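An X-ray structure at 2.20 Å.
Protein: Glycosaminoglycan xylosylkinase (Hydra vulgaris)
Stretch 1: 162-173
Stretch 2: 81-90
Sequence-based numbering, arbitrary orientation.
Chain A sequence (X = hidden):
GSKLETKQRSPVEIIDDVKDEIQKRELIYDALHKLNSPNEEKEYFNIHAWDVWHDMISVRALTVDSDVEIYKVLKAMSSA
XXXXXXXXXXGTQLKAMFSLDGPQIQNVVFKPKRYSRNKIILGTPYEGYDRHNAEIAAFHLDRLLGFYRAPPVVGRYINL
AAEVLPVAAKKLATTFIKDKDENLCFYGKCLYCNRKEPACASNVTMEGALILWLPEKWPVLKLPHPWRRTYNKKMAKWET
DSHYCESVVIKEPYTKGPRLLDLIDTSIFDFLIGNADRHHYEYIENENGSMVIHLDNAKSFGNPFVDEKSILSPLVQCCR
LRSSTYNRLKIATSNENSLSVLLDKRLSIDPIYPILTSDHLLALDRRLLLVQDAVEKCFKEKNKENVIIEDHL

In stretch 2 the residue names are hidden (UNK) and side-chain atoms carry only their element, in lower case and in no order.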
# COMPACT_ATOMS: atom_id res chain seq x y z
N ALA A 162 0.23 -9.88 35.12
CA ALA A 162 -0.81 -10.60 34.40
C ALA A 162 -0.34 -11.19 33.07
O ALA A 162 -0.84 -12.25 32.67
CB ALA A 162 -2.00 -9.67 34.14
N GLU A 163 0.60 -10.56 32.38
CA GLU A 163 0.95 -10.96 31.03
C GLU A 163 2.27 -11.71 30.91
O GLU A 163 2.39 -12.56 30.02
CB GLU A 163 1.03 -9.74 30.10
CG GLU A 163 -0.23 -8.90 30.02
CD GLU A 163 -0.07 -7.76 29.03
OE1 GLU A 163 -0.20 -8.00 27.81
OE2 GLU A 163 0.19 -6.62 29.47
N VAL A 164 3.26 -11.42 31.74
CA VAL A 164 4.59 -12.00 31.59
C VAL A 164 4.83 -13.15 32.56
O VAL A 164 5.21 -14.24 32.15
CB VAL A 164 5.67 -10.90 31.73
CG1 VAL A 164 7.06 -11.52 31.76
CG2 VAL A 164 5.56 -9.91 30.59
N LEU A 165 4.62 -12.91 33.86
CA LEU A 165 4.92 -13.94 34.85
C LEU A 165 4.23 -15.28 34.60
O LEU A 165 4.91 -16.32 34.73
CB LEU A 165 4.60 -13.43 36.26
CG LEU A 165 5.57 -12.44 36.88
CD1 LEU A 165 5.16 -12.11 38.31
CD2 LEU A 165 6.99 -12.98 36.83
N PRO A 166 2.95 -15.36 34.23
CA PRO A 166 2.34 -16.68 34.05
C PRO A 166 2.82 -17.45 32.82
O PRO A 166 2.42 -18.61 32.66
CB PRO A 166 0.83 -16.38 33.96
CG PRO A 166 0.70 -14.93 33.78
CD PRO A 166 1.95 -14.27 34.22
N VAL A 167 3.67 -16.87 31.97
CA VAL A 167 4.15 -17.58 30.79
C VAL A 167 5.66 -17.44 30.69
O VAL A 167 6.25 -17.77 29.65
CB VAL A 167 3.49 -17.08 29.49
CG1 VAL A 167 1.98 -17.30 29.52
CG2 VAL A 167 3.83 -15.61 29.24
N ALA A 168 6.30 -16.96 31.75
CA ALA A 168 7.73 -16.69 31.70
C ALA A 168 8.51 -17.98 31.88
O ALA A 168 8.23 -18.76 32.79
CB ALA A 168 8.13 -15.69 32.78
N ALA A 169 9.51 -18.19 31.03
CA ALA A 169 10.42 -19.30 31.26
C ALA A 169 11.24 -19.05 32.52
O ALA A 169 11.45 -17.91 32.94
CB ALA A 169 11.35 -19.49 30.06
N LYS A 170 11.72 -20.15 33.12
CA LYS A 170 12.51 -20.01 34.34
C LYS A 170 13.69 -19.07 34.18
O LYS A 170 14.03 -18.34 35.11
CB LYS A 170 13.07 -21.34 34.81
CG LYS A 170 12.91 -21.51 36.27
CD LYS A 170 14.07 -22.36 36.66
CE LYS A 170 14.00 -22.67 38.12
NZ LYS A 170 15.19 -23.46 38.38
N LYS A 171 14.34 -19.09 33.02
CA LYS A 171 15.51 -18.25 32.82
C LYS A 171 15.19 -16.79 33.09
O LYS A 171 16.01 -16.06 33.66
CB LYS A 171 16.04 -18.41 31.40
CG LYS A 171 17.54 -18.56 31.29
CD LYS A 171 17.96 -18.59 29.83
CE LYS A 171 17.10 -19.55 29.02
NZ LYS A 171 17.51 -19.55 27.58
N LEU A 172 13.99 -16.35 32.71
CA LEU A 172 13.57 -14.98 32.94
C LEU A 172 12.93 -14.80 34.31
O LEU A 172 13.25 -13.85 35.03
CB LEU A 172 12.60 -14.55 31.84
CG LEU A 172 11.78 -13.27 32.06
CD1 LEU A 172 12.69 -12.06 32.06
CD2 LEU A 172 10.71 -13.12 30.99
N ALA A 173 12.05 -15.73 34.70
CA ALA A 173 11.30 -15.60 35.95
C ALA A 173 12.22 -15.46 37.16
O ALA A 173 11.92 -14.71 38.09
CB ALA A 173 10.36 -16.79 36.13
N UNK A 81 -1.90 -10.97 22.43
CA UNK A 81 -1.63 -11.67 23.68
C UNK A 81 -0.23 -12.27 23.67
O UNK A 81 0.21 -12.85 22.68
n UNK A 81 -2.11 -16.34 26.50
c UNK A 81 -2.45 -13.62 25.15
c UNK A 81 -2.68 -12.76 23.91
c UNK A 81 -3.55 -14.66 25.32
c UNK A 81 -3.34 -15.49 26.58
N UNK A 82 0.46 -12.15 24.80
CA UNK A 82 1.78 -12.74 24.98
C UNK A 82 1.61 -14.18 25.45
O UNK A 82 1.02 -14.43 26.51
c UNK A 82 3.46 -9.57 26.47
c UNK A 82 2.86 -10.52 25.44
c UNK A 82 2.62 -11.93 25.98
c UNK A 82 3.94 -12.64 26.28
N UNK A 83 2.14 -15.13 24.68
CA UNK A 83 1.99 -16.54 25.03
C UNK A 83 3.24 -17.14 25.64
O UNK A 83 3.14 -18.16 26.33
c UNK A 83 1.58 -17.37 23.80
o UNK A 83 2.63 -17.34 22.83
c UNK A 83 0.31 -16.81 23.18
N UNK A 84 4.41 -16.54 25.44
CA UNK A 84 5.65 -16.99 26.05
C UNK A 84 6.54 -15.78 26.29
O UNK A 84 6.43 -14.77 25.59
c UNK A 84 5.60 -19.13 24.58
c UNK A 84 5.17 -20.14 25.63
n UNK A 84 4.20 -20.99 25.27
o UNK A 84 5.68 -20.16 26.75
c UNK A 84 6.42 -18.00 25.17
N UNK A 85 7.43 -15.90 27.27
CA UNK A 85 8.40 -14.85 27.56
C UNK A 85 9.68 -15.47 28.08
O UNK A 85 9.64 -16.37 28.92
c UNK A 85 7.85 -13.84 28.57
N UNK A 86 10.82 -15.00 27.58
CA UNK A 86 12.12 -15.48 28.04
C UNK A 86 13.17 -14.40 27.89
O UNK A 86 12.88 -13.26 27.50
c UNK A 86 12.74 -16.47 25.82
c UNK A 86 12.53 -16.75 27.29
o UNK A 86 13.75 -17.26 27.86
N UNK A 87 14.41 -14.76 28.22
CA UNK A 87 15.55 -13.87 28.13
C UNK A 87 16.80 -14.72 27.96
O UNK A 87 16.80 -15.92 28.26
o UNK A 87 16.55 -11.90 29.12
c UNK A 87 15.66 -12.98 29.38
c UNK A 87 16.17 -13.79 30.57
N UNK A 88 17.88 -14.11 27.47
CA UNK A 88 19.05 -14.85 27.04
C UNK A 88 20.33 -14.46 27.78
O UNK A 88 20.42 -13.41 28.43
N UNK A 89 21.34 -15.32 27.64
CA UNK A 89 22.66 -15.08 28.22
C UNK A 89 23.54 -14.26 27.29
O UNK A 89 24.51 -13.64 27.76
c UNK A 89 21.33 -18.87 30.62
c UNK A 89 22.75 -17.62 32.10
c UNK A 89 23.36 -16.40 28.54
c UNK A 89 21.79 -18.59 31.90
o UNK A 89 21.28 -19.30 32.97
c UNK A 89 22.80 -17.17 29.72
c UNK A 89 21.84 -18.16 29.55
c UNK A 89 23.25 -16.91 31.02
N UNK A 90 23.23 -14.26 26.00
CA UNK A 90 24.02 -13.56 25.01
C UNK A 90 23.67 -12.08 24.99
O UNK A 90 22.55 -11.67 25.31
c UNK A 90 23.78 -14.16 23.62
c UNK A 90 19.99 -15.02 23.20
n UNK A 90 19.14 -16.13 23.70
c UNK A 90 21.43 -15.18 23.67
c UNK A 90 22.32 -14.07 23.12
O HOH W 1 -0.83 -10.48 26.87
O HOH W 2 0.30 -13.53 28.93
O HOH W 3 8.01 -19.67 27.98

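Position 81 opens the stretch with four carbons in a row ending in a nitrogen, an unbranched chain that stays more than 5 Å from stretch 1. That is Lys-81, extended until its last torsion and too distant to take part.

Position 82 has four carbons, forked at the first, with one arm two carbons long. One of these carbons lies 4.2 Å from Val-167 CG2, and CA-to-CB points toward stretch 1. The fork and the long arm make it Ile-82; the atom near the valine is Ile-82 CG2. Its backbone works through water: water 1 accepts from Ile-82 N (3.0 Å) and donates to Glu-163 OE1 (2.7 Å), while water 2 donates to both Ile-82 O (2.7 Å) and Glu-163 O (2.5 Å). With the CA atoms of Ile-82 and Glu-163 6.4 Å apart, water fills the gap.

At position 83 the first carbon carries one oxygen and one carbon, and CA-to-CB points away. This is Thr-83, whose hydroxyl is bonded elsewhere in the structure. It meets stretch 1 through its backbone, Thr-83 O lying 3.4 Å from Val-167 CB.

Position 84 has three carbons, the third bearing an oxygen and a nitrogen: a carboxamide, hence Gln-84. CA-to-CB points away, but the end of the chain comes nearer, and water 3 donates to both Gln-84 OE1 (2.7 Å) and Val-167 O (3.1 Å).

Position 85 has a single side-chain carbon, pointing toward stretch 1, 3.8 Å from Leu-172 CD2 and 4.0 Å from Val-164 CG1. One carbon means Ala-85. Its small side chain lets apolar groups gather close to the backbone.

Position 86 again has a carbon bearing one oxygen and one carbon, here set sideways, with the oxygen 3.9 Å from Ala-169 CB. It is Thr-86, and its backbone N lies 3.9 Å from Leu-172 CD2.

Position 87 repeats that pattern, but its terminal carbon packs 3.9 Å from Leu-172 CB and 3.7 Å from Leu-172 CA. This is Thr-87; its methyl covers the start of the leucine side chain, while its hydroxyl is satisfied elsewhere.

Position 88 has no side-chain atoms, so it is Gly-88. A CB there would clash with the nitrogen ending the side chain at position 90, at 2.4 Å.

Position 89 has one carbon and then a six-carbon ring bearing an oxygen, with a ring carbon 3.5 Å from Lys-171 CD in an oblique approach. This is Tyr-89, that carbon is CE2, and the ring is poorly ordered.

Position 90, four carbons and a nitrogen, is Lys-90, also poorly ordered and without a close contact.

The contact turns on a single bridge between Ala-168 and Ala-85. Ala-85 N donates to Val-167 O (3.2 Å), and Ala-169 N donates to Ala-85 O (2.8 Å) in a nearly straight bond. This fixes the register just before the helix of 170-173, while Val-164, Val-167 and Leu-172 pack on Ala-85. The rule is compact: two backbone bonds, a small apolar residue between larger ones, two waters where the chains stand wider apart, at Ile-82 and Glu-163, and a third beside the bridge, on Val-167 O.

Stretch 2 81-90: KITQATTGYK
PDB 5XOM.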